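Local atomic coordinates of alpha-glucosidase (Bacteroides thetaiotaomicron, PDB entry 5XFM), a protein that probably hydrolyses beta-L-arabinopyranosides and alpha-galactosides, as a calcium-binding member of glycoside hydrolase family 97. Residues A[109-114]-A[124-129]; A[66-71]-A[101-106]. The protein carries 1 engineered substitution. One frame throughout, in Å; residues are numbered along the deposited sequence.

Contact 1 (A[109-114]-A[124-129])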
ATOM      1  N   GLN A 109     -30.092 -23.290   0.685  1.00 28.08           N
ATOM      2  CA  GLN A 109     -28.927 -22.866   1.454  1.00 25.27           C
ATOM      3  C   GLN A 109     -28.808 -21.343   1.420  1.00 26.39           C
ATOM      4  O   GLN A 109     -29.201 -20.701   0.447  1.00 22.71           O
ATOM      5  CB  GLN A 109     -27.657 -23.543   0.937  1.00 33.47           C
ATOM      6  CG  GLN A 109     -27.692 -25.052   1.117  1.00 34.94           C
ATOM      7  CD  GLN A 109     -26.787 -25.785   0.157  1.00 32.88           C
ATOM      8  OE1 GLN A 109     -26.696 -25.435  -1.021  1.00 34.37           O
ATOM      9  NE2 GLN A 109     -26.126 -26.823   0.648  1.00 35.01           N
ATOM     10  N   LYS A 110     -28.313 -20.778   2.517  1.00 29.83           N
ATOM     11  CA  LYS A 110     -28.359 -19.337   2.748  1.00 24.76           C
ATOM     12  C   LYS A 110     -26.994 -18.662   2.645  1.00 26.65           C
ATOM     13  O   LYS A 110     -25.967 -19.261   2.969  1.00 26.23           O
ATOM     14  CB  LYS A 110     -29.000 -19.057   4.112  1.00 28.49           C
ATOM     15  CG  LYS A 110     -30.487 -19.414   4.140  1.00 26.24           C
ATOM     16  CD  LYS A 110     -31.145 -19.176   5.491  1.00 28.21           C
ATOM     17  CE  LYS A 110     -32.631 -19.553   5.412  1.00 37.31           C
ATOM     18  NZ  LYS A 110     -33.447 -19.096   6.575  1.00 37.09           N
ATOM     19  N   LEU A 111     -26.997 -17.419   2.172  1.00 21.84           N
ATOM     20  CA  LEU A 111     -25.783 -16.612   2.064  1.00 26.29           C
ATOM     21  C   LEU A 111     -26.100 -15.125   2.257  1.00 23.37           C
ATOM     22  O   LEU A 111     -27.042 -14.616   1.671  1.00 23.44           O
ATOM     23  CB  LEU A 111     -25.107 -16.842   0.701  1.00 26.26           C
ATOM     24  CG  LEU A 111     -23.967 -15.909   0.275  1.00 23.77           C
ATOM     25  CD1 LEU A 111     -22.693 -16.237   1.027  1.00 27.23           C
ATOM     26  CD2 LEU A 111     -23.718 -15.975  -1.227  1.00 24.88           C
ATOM     27  N   GLY A 112     -25.322 -14.423   3.074  1.00 23.09           N
ATOM     28  CA  GLY A 112     -25.535 -12.991   3.227  1.00 22.10           C
ATOM     29  C   GLY A 112     -24.581 -12.149   2.382  1.00 26.72           C
ATOM     30  O   GLY A 112     -23.460 -12.571   2.100  1.00 24.72           O
ATOM     31  N   VAL A 113     -25.033 -10.970   1.953  1.00 23.97           N
ATOM     32  CA  VAL A 113     -24.147  -9.982   1.327  1.00 21.14           C
ATOM     33  C   VAL A 113     -24.353  -8.620   1.980  1.00 19.89           C
ATOM     34  O   VAL A 113     -25.472  -8.134   2.065  1.00 24.46           O
ATOM     35  CB  VAL A 113     -24.384  -9.852  -0.203  1.00 22.51           C
ATOM     36  CG1 VAL A 113     -23.305  -8.986  -0.848  1.00 18.53           C
ATOM     37  CG2 VAL A 113     -24.427 -11.210  -0.861  1.00 23.87           C
ATOM     38  N   ILE A 114     -23.271  -8.010   2.447  1.00 21.56           N
ATOM     39  CA  ILE A 114     -23.347  -6.734   3.155  1.00 17.78           C
ATOM     40  C   ILE A 114     -22.612  -5.640   2.406  1.00 19.39           C
ATOM     41  O   ILE A 114     -21.426  -5.787   2.097  1.00 18.98           O
ATOM     42  CB  ILE A 114     -22.752  -6.824   4.580  1.00 16.48           C
ATOM     43  CG1 ILE A 114     -23.552  -7.796   5.440  1.00 26.30           C
ATOM     44  CG2 ILE A 114     -22.745  -5.451   5.239  1.00 18.40           C
ATOM     45  CD1 ILE A 114     -23.125  -9.221   5.313  1.00 27.34           C
ATOM     46  N   PHE A 124     -17.936  -4.293   0.415  1.00 21.28           N
ATOM     47  CA  PHE A 124     -18.943  -5.334   0.561  1.00 21.21           C
ATOM     48  C   PHE A 124     -18.341  -6.698   0.800  1.00 20.09           C
ATOM     49  O   PHE A 124     -17.226  -6.975   0.376  1.00 20.58           O
ATOM     50  CB  PHE A 124     -19.892  -5.365  -0.650  1.00 21.69           C
ATOM     51  CG  PHE A 124     -19.298  -5.946  -1.901  1.00 22.02           C
ATOM     52  CD1 PHE A 124     -18.625  -5.138  -2.801  1.00 19.68           C
ATOM     53  CD2 PHE A 124     -19.464  -7.289  -2.208  1.00 21.34           C
ATOM     54  CE1 PHE A 124     -18.099  -5.661  -3.957  1.00 15.43           C
ATOM     55  CE2 PHE A 124     -18.932  -7.818  -3.367  1.00 17.85           C
ATOM     56  CZ  PHE A 124     -18.248  -7.000  -4.241  1.00 16.62           C
ATOM     57  N   ARG A 125     -19.067  -7.536   1.529  1.00 20.35           N
ATOM     58  CA  ARG A 125     -18.555  -8.868   1.822  1.00 21.15           C
ATOM     59  C   ARG A 125     -19.676  -9.881   1.927  1.00 24.07           C
ATOM     60  O   ARG A 125     -20.851  -9.521   2.015  1.00 24.72           O
ATOM     61  CB  ARG A 125     -17.728  -8.867   3.112  1.00 22.25           C
ATOM     62  CG  ARG A 125     -18.535  -8.644   4.379  1.00 27.43           C
ATOM     63  CD  ARG A 125     -17.741  -9.053   5.615  1.00 21.51           C
ATOM     64  NE  ARG A 125     -18.430  -8.656   6.837  1.00 25.50           N
ATOM     65  CZ  ARG A 125     -17.889  -8.682   8.052  1.00 27.34           C
ATOM     66  NH1 ARG A 125     -16.633  -9.077   8.226  1.00 20.69           N
ATOM     67  NH2 ARG A 125     -18.608  -8.296   9.096  1.00 19.65           N
ATOM     68  N   TYR A 126     -19.309 -11.156   1.874  1.00 21.76           N
ATOM     69  CA  TYR A 126     -20.276 -12.227   2.045  1.00 26.26           C
ATOM     70  C   TYR A 126     -20.228 -12.769   3.470  1.00 26.97           C
ATOM     71  O   TYR A 126     -19.168 -12.788   4.094  1.00 26.43           O
ATOM     72  CB  TYR A 126     -20.008 -13.361   1.059  1.00 23.76           C
ATOM     73  CG  TYR A 126     -19.905 -12.938  -0.384  1.00 28.86           C
ATOM     74  CD1 TYR A 126     -18.671 -12.655  -0.951  1.00 23.43           C
ATOM     75  CD2 TYR A 126     -21.038 -12.836  -1.188  1.00 23.89           C
ATOM     76  CE1 TYR A 126     -18.559 -12.281  -2.271  1.00 24.89           C
ATOM     77  CE2 TYR A 126     -20.937 -12.457  -2.512  1.00 23.28           C
ATOM     78  CZ  TYR A 126     -19.691 -12.180  -3.050  1.00 25.66           C
ATOM     79  OH  TYR A 126     -19.567 -11.807  -4.369  1.00 19.89           O
ATOM     80  N   THR A 127     -21.367 -13.228   3.975  1.00 27.16           N
ATOM     81  CA  THR A 127     -21.393 -13.969   5.231  1.00 24.12           C
ATOM     82  C   THR A 127     -21.982 -15.356   4.990  1.00 26.65           C
ATOM     83  O   THR A 127     -22.848 -15.531   4.128  1.00 28.85           O
ATOM     84  CB  THR A 127     -22.193 -13.234   6.332  1.00 24.64           C
ATOM     85  OG1 THR A 127     -23.527 -12.961   5.882  1.00 25.45           O
ATOM     86  CG2 THR A 127     -21.512 -11.924   6.706  1.00 25.04           C
ATOM     87  N   LEU A 128     -21.482 -16.338   5.733  1.00 18.77           N
ATOM     88  CA  LEU A 128     -21.997 -17.702   5.682  1.00 23.25           C
ATOM     89  C   LEU A 128     -22.342 -18.172   7.090  1.00 29.06           C
ATOM     90  O   LEU A 128     -21.479 -18.207   7.964  1.00 29.42           O
ATOM     91  CB  LEU A 128     -20.977 -18.654   5.054  1.00 29.43           C
ATOM     92  CG  LEU A 128     -20.619 -18.510   3.577  1.00 32.49           C
ATOM     93  CD1 LEU A 128     -19.276 -19.141   3.331  1.00 24.14           C
ATOM     94  CD2 LEU A 128     -21.678 -19.193   2.723  1.00 32.43           C
ATOM     95  N   PRO A 129     -23.610 -18.532   7.313  1.00 27.56           N
ATOM     96  CA  PRO A 129     -24.050 -18.988   8.634  1.00 31.52           C
ATOM     97  C   PRO A 129     -23.750 -20.467   8.861  1.00 34.17           C
ATOM     98  O   PRO A 129     -23.424 -21.180   7.909  1.00 29.76           O
ATOM     99  CB  PRO A 129     -25.560 -18.740   8.594  1.00 24.00           C
ATOM    100  CG  PRO A 129     -25.908 -18.977   7.154  1.00 32.07           C
ATOM    101  CD  PRO A 129     -24.725 -18.477   6.348  1.00 26.54           C
TER
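Leu111 holds its CG anti to the backbone N (chi1 169°), while Tyr126 keeps its CG beside its own N (chi1 -53°), and the two side chains meet obliquely on one face of an antiparallel beta hairpin, strands 110-117 and 121-128 of the N-terminal family 97 region. Leu111 CD1 touches both Leu128 CD2, at 3.6 Å, and Tyr126 CB, at 3.9 Å; Leu111 CD2 leans toward Tyr126 CD2. On the same face Val113 lies alongside Tyr126 and points the same way, its CG2 3.8 Å from Tyr126 CD2. Beyond these aliphatic groups the Tyr126 hydroxyl is tied to Thr144 OG1 and Gly56 N, so the phenol reaches strands 47-59 and 136-147 of the second antiparallel sheet. An alanine in place of Leu111 would keep CB but remove both methyls, which would probably leave Leu128 CD2 without its neighbour across the hairpin and Tyr126 packed on this strand by the Val113 side chain alone, with a gap between Leu128 and the tyrosine.

Two pairs of backbone hydrogen bonds fix the register. Gly112 and Thr127 exchange both of theirs, the Thr127 N approaching Gly112 O from above the carbonyl plane; Ile114 and Arg125 exchange the other two, and Ile114 N reaches Arg125 O at 2.9 Å. The opposite face carries Ile114, Arg125 and Thr127. There Thr127 OG1 sits 3.3 Å from Gly112 CA, where a beta-carbon would collide with it. Beside it Ile114 crosses Thr127 at about a right angle, with Ile114 CD1 pressed to 3.4 Å from Thr127 CG2.

Contact 2 (A[66-71]-A[101-106])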
ATOM      1  N   LYS A  66     -25.635 -19.098  -9.205  1.00 29.79           N
ATOM      2  CA  LYS A  66     -26.737 -18.904 -10.139  1.00 33.71           C
ATOM      3  C   LYS A  66     -28.115 -19.022  -9.496  1.00 29.27           C
ATOM      4  O   LYS A  66     -28.315 -19.831  -8.595  1.00 24.86           O
ATOM      5  CB  LYS A  66     -26.636 -19.911 -11.287  1.00 34.03           C
ATOM      6  CG  LYS A  66     -25.457 -19.679 -12.202  1.00 40.01           C
ATOM      7  CD  LYS A  66     -25.474 -20.622 -13.385  1.00 51.15           C
ATOM      8  CE  LYS A  66     -24.316 -20.331 -14.319  1.00 55.27           C
ATOM      9  NZ  LYS A  66     -24.378 -18.937 -14.837  1.00 55.19           N
ATOM     10  N   ASN A  67     -29.055 -18.215  -9.976  1.00 32.58           N
ATOM     11  CA  ASN A  67     -30.453 -18.369  -9.634  1.00 29.65           C
ATOM     12  C   ASN A  67     -30.718 -18.283  -8.131  1.00 30.37           C
ATOM     13  O   ASN A  67     -31.255 -19.207  -7.528  1.00 29.06           O
ATOM     14  CB  ASN A  67     -30.970 -19.697 -10.196  1.00 30.99           C
ATOM     15  CG  ASN A  67     -30.846 -19.783 -11.717  1.00 33.86           C
ATOM     16  OD1 ASN A  67     -31.042 -18.790 -12.421  1.00 44.63           O
ATOM     17  ND2 ASN A  67     -30.486 -20.960 -12.221  1.00 51.32           N
ATOM     18  N   LEU A  68     -30.271 -17.195  -7.521  1.00 25.61           N
ATOM     19  CA  LEU A  68     -30.508 -16.947  -6.110  1.00 22.27           C
ATOM     20  C   LEU A  68     -31.807 -16.193  -5.886  1.00 29.64           C
ATOM     21  O   LEU A  68     -32.315 -15.525  -6.787  1.00 30.69           O
ATOM     22  CB  LEU A  68     -29.337 -16.174  -5.481  1.00 23.12           C
ATOM     23  CG  LEU A  68     -28.045 -16.893  -5.042  1.00 26.77           C
ATOM     24  CD1 LEU A  68     -27.669 -18.071  -5.923  1.00 23.80           C
ATOM     25  CD2 LEU A  68     -26.886 -15.893  -4.965  1.00 21.66           C
ATOM     26  N   LYS A  69     -32.343 -16.310  -4.675  1.00 27.41           N
ATOM     27  CA  LYS A  69     -33.486 -15.506  -4.274  1.00 24.50           C
ATOM     28  C   LYS A  69     -33.026 -14.529  -3.209  1.00 24.83           C
ATOM     29  O   LYS A  69     -32.180 -14.865  -2.381  1.00 25.26           O
ATOM     30  CB  LYS A  69     -34.624 -16.365  -3.726  1.00 29.21           C
ATOM     31  CG  LYS A  69     -35.016 -17.549  -4.590  1.00 36.53           C
ATOM     32  CD  LYS A  69     -35.962 -18.476  -3.836  1.00 33.96           C
ATOM     33  CE  LYS A  69     -36.468 -19.601  -4.726  1.00 46.88           C
ATOM     34  NZ  LYS A  69     -37.361 -19.092  -5.809  1.00 50.74           N
ATOM     35  N   LEU A  70     -33.545 -13.309  -3.268  1.00 22.19           N
ATOM     36  CA  LEU A  70     -33.357 -12.341  -2.200  1.00 19.13           C
ATOM     37  C   LEU A  70     -34.559 -12.484  -1.276  1.00 22.85           C
ATOM     38  O   LEU A  70     -35.632 -11.952  -1.556  1.00 26.65           O
ATOM     39  CB  LEU A  70     -33.258 -10.922  -2.757  1.00 19.05           C
ATOM     40  CG  LEU A  70     -33.048  -9.771  -1.772  1.00 24.06           C
ATOM     41  CD1 LEU A  70     -31.684  -9.864  -1.123  1.00 23.58           C
ATOM     42  CD2 LEU A  70     -33.231  -8.425  -2.454  1.00 25.34           C
ATOM     43  N   THR A  71     -34.375 -13.203  -0.175  1.00 22.57           N
ATOM     44  CA  THR A  71     -35.470 -13.508   0.745  1.00 20.50           C
ATOM     45  C   THR A  71     -35.863 -12.319   1.619  1.00 20.22           C
ATOM     46  O   THR A  71     -36.992 -12.244   2.113  1.00 26.90           O
ATOM     47  CB  THR A  71     -35.112 -14.708   1.647  1.00 18.02           C
ATOM     48  OG1 THR A  71     -33.869 -14.443   2.311  1.00 20.63           O
ATOM     49  CG2 THR A  71     -34.948 -15.961   0.814  1.00 16.34           C
ATOM     50  N   CYS A 101     -28.252  -7.970   2.598  1.00 23.75           N
ATOM     51  CA  CYS A 101     -29.075  -8.795   1.725  1.00 27.58           C
ATOM     52  C   CYS A 101     -29.012 -10.266   2.126  1.00 26.92           C
ATOM     53  O   CYS A 101     -27.929 -10.828   2.319  1.00 22.70           O
ATOM     54  CB  CYS A 101     -28.636  -8.622   0.270  1.00 21.90           C
ATOM     55  SG  CYS A 101     -28.862  -6.937  -0.350  1.00 29.71           S
ATOM     56  N   HIS A 102     -30.183 -10.882   2.248  1.00 26.51           N
ATOM     57  CA  HIS A 102     -30.270 -12.297   2.575  1.00 23.03           C
ATOM     58  C   HIS A 102     -30.636 -13.109   1.347  1.00 21.96           C
ATOM     59  O   HIS A 102     -31.741 -12.988   0.816  1.00 23.59           O
ATOM     60  CB  HIS A 102     -31.280 -12.534   3.703  1.00 24.02           C
ATOM     61  CG  HIS A 102     -30.893 -11.893   5.001  1.00 30.47           C
ATOM     62  ND1 HIS A 102     -31.218 -10.591   5.317  1.00 36.37           N
ATOM     63  CD2 HIS A 102     -30.214 -12.380   6.065  1.00 32.88           C
ATOM     64  CE1 HIS A 102     -30.748 -10.302   6.518  1.00 35.34           C
ATOM     65  NE2 HIS A 102     -30.137 -11.372   6.995  1.00 32.75           N
ATOM     66  N   LEU A 103     -29.691 -13.930   0.901  1.00 15.98           N
ATOM     67  CA  LEU A 103     -29.842 -14.707  -0.321  1.00 22.75           C
ATOM     68  C   LEU A 103     -30.024 -16.188  -0.030  1.00 23.31           C
ATOM     69  O   LEU A 103     -29.557 -16.698   0.988  1.00 24.10           O
ATOM     70  CB  LEU A 103     -28.630 -14.529  -1.240  1.00 18.70           C
ATOM     71  CG  LEU A 103     -28.194 -13.114  -1.602  1.00 23.18           C
ATOM     72  CD1 LEU A 103     -26.945 -13.171  -2.472  1.00 29.81           C
ATOM     73  CD2 LEU A 103     -29.311 -12.397  -2.319  1.00 27.20           C
ATOM     74  N   GLU A 104     -30.689 -16.873  -0.955  1.00 28.40           N
ATOM     75  CA  GLU A 104     -30.924 -18.305  -0.848  1.00 27.09           C
ATOM     76  C   GLU A 104     -30.765 -18.949  -2.222  1.00 25.09           C
ATOM     77  O   GLU A 104     -31.207 -18.384  -3.221  1.00 25.84           O
ATOM     78  CB  GLU A 104     -32.326 -18.557  -0.285  1.00 23.92           C
ATOM     79  CG  GLU A 104     -32.502 -19.867   0.448  1.00 29.20           C
ATOM     80  CD  GLU A 104     -33.838 -19.946   1.169  1.00 34.37           C
ATOM     81  OE1 GLU A 104     -34.048 -19.175   2.130  1.00 31.69           O
ATOM     82  OE2 GLU A 104     -34.676 -20.787   0.779  1.00 28.72           O
ATOM     83  N   ASN A 105     -30.127 -20.116  -2.287  1.00 28.88           N
ATOM     84  CA  ASN A 105     -30.069 -20.853  -3.546  1.00 27.32           C
ATOM     85  C   ASN A 105     -31.242 -21.816  -3.663  1.00 24.48           C
ATOM     86  O   ASN A 105     -32.053 -21.916  -2.749  1.00 28.72           O
ATOM     87  CB  ASN A 105     -28.741 -21.612  -3.713  1.00 19.11           C
ATOM     88  CG  ASN A 105     -28.528 -22.702  -2.669  1.00 25.28           C
ATOM     89  OD1 ASN A 105     -29.406 -23.012  -1.863  1.00 30.67           O
ATOM     90  ND2 ASN A 105     -27.351 -23.309  -2.705  1.00 26.42           N
ATOM     91  N   GLU A 106     -31.313 -22.528  -4.785  1.00 27.90           N
ATOM     92  CA  GLU A 106     -32.445 -23.398  -5.078  1.00 33.07           C
ATOM     93  C   GLU A 106     -32.564 -24.536  -4.075  1.00 36.96           C
ATOM     94  O   GLU A 106     -33.650 -25.076  -3.871  1.00 42.83           O
ATOM     95  CB  GLU A 106     -32.327 -23.978  -6.491  1.00 37.91           C
ATOM     96  CG  GLU A 106     -32.583 -22.979  -7.608  1.00 45.25           C
ATOM     97  CD  GLU A 106     -32.277 -23.544  -8.986  1.00 55.97           C
ATOM     98  OE1 GLU A 106     -31.268 -24.273  -9.119  1.00 55.46           O
ATOM     99  OE2 GLU A 106     -33.043 -23.261  -9.933  1.00 52.85           O
TER
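Thr71 grips His102 O with two of its own groups at the start of a long antiparallel beta hairpin, strands 69-83 and 91-104, which forms one margin of a large antiparallel sheet in the N-terminal region. Thr71 N donates to His102 O at 2.8 Å, nearly along the C=O axis, and Thr71 OG1 donates to the same oxygen at 3.0 Å from well above the carbonyl plane. The hydroxyl can do so because it stands between the backbone N and the carbonyl carbon (chi1 54°). Thr71 CG2 meanwhile rests against Glu104, 3.6 Å from its OE1 and also close to its CB, the two side chains crossing at about a right angle. Two residues back from Thr71, Lys69 pairs with Glu104 through both backbone bonds, each donor lying in the plane of its carbonyl.

The other face is apolar. Leu70 CD1 touches two residues of the facing strand, 3.6 Å from Cys101 CB and 3.7 Å from Leu103 CD2. Leu103 in turn spreads its two methyls over two leucines: CD2 meets Leu70, and CD1 lies 3.7 Å from Leu68 CD2.

A second shell surrounds this row. Leu68 also touches Pro38, Leu70 touches Asp16 and Gln33, and Leu103 packs on Val32, so residues of loops lie against this face. Glu104 leans on Lys110 of the next strand. Where the strand ends, Asn105 CB comes 4.3 Å from Leu68 CD1. Asn105 OD1 accepts from Gln109 N across the turn that follows, and its ND2 bonds Asp63 O of strand 62-64.

Contacts 1 and 2 are consecutive hairpins of one antiparallel sheet: strands 69-83, 91-104, 110-117 and 121-128 stand side by side in the order in which the chain makes them, with 69-83 at the sheet's margin within this chain. Contact 2 closes before contact 1 opens, and the turn after residue 104 leads from one to the other. Their centres are about 10 Å apart. Strands 91-104 and 110-117 join them through probable hydrogen bonds, Val113 O to Cys101 N and Leu111 O to Leu103 N, both 2.8 Å, while Val113 CG2 packs on Leu103 CD1. The apolar faces thus run together into one layer. The calcium ligands Glu174, Glu452 and Glu458 belong to neither contact.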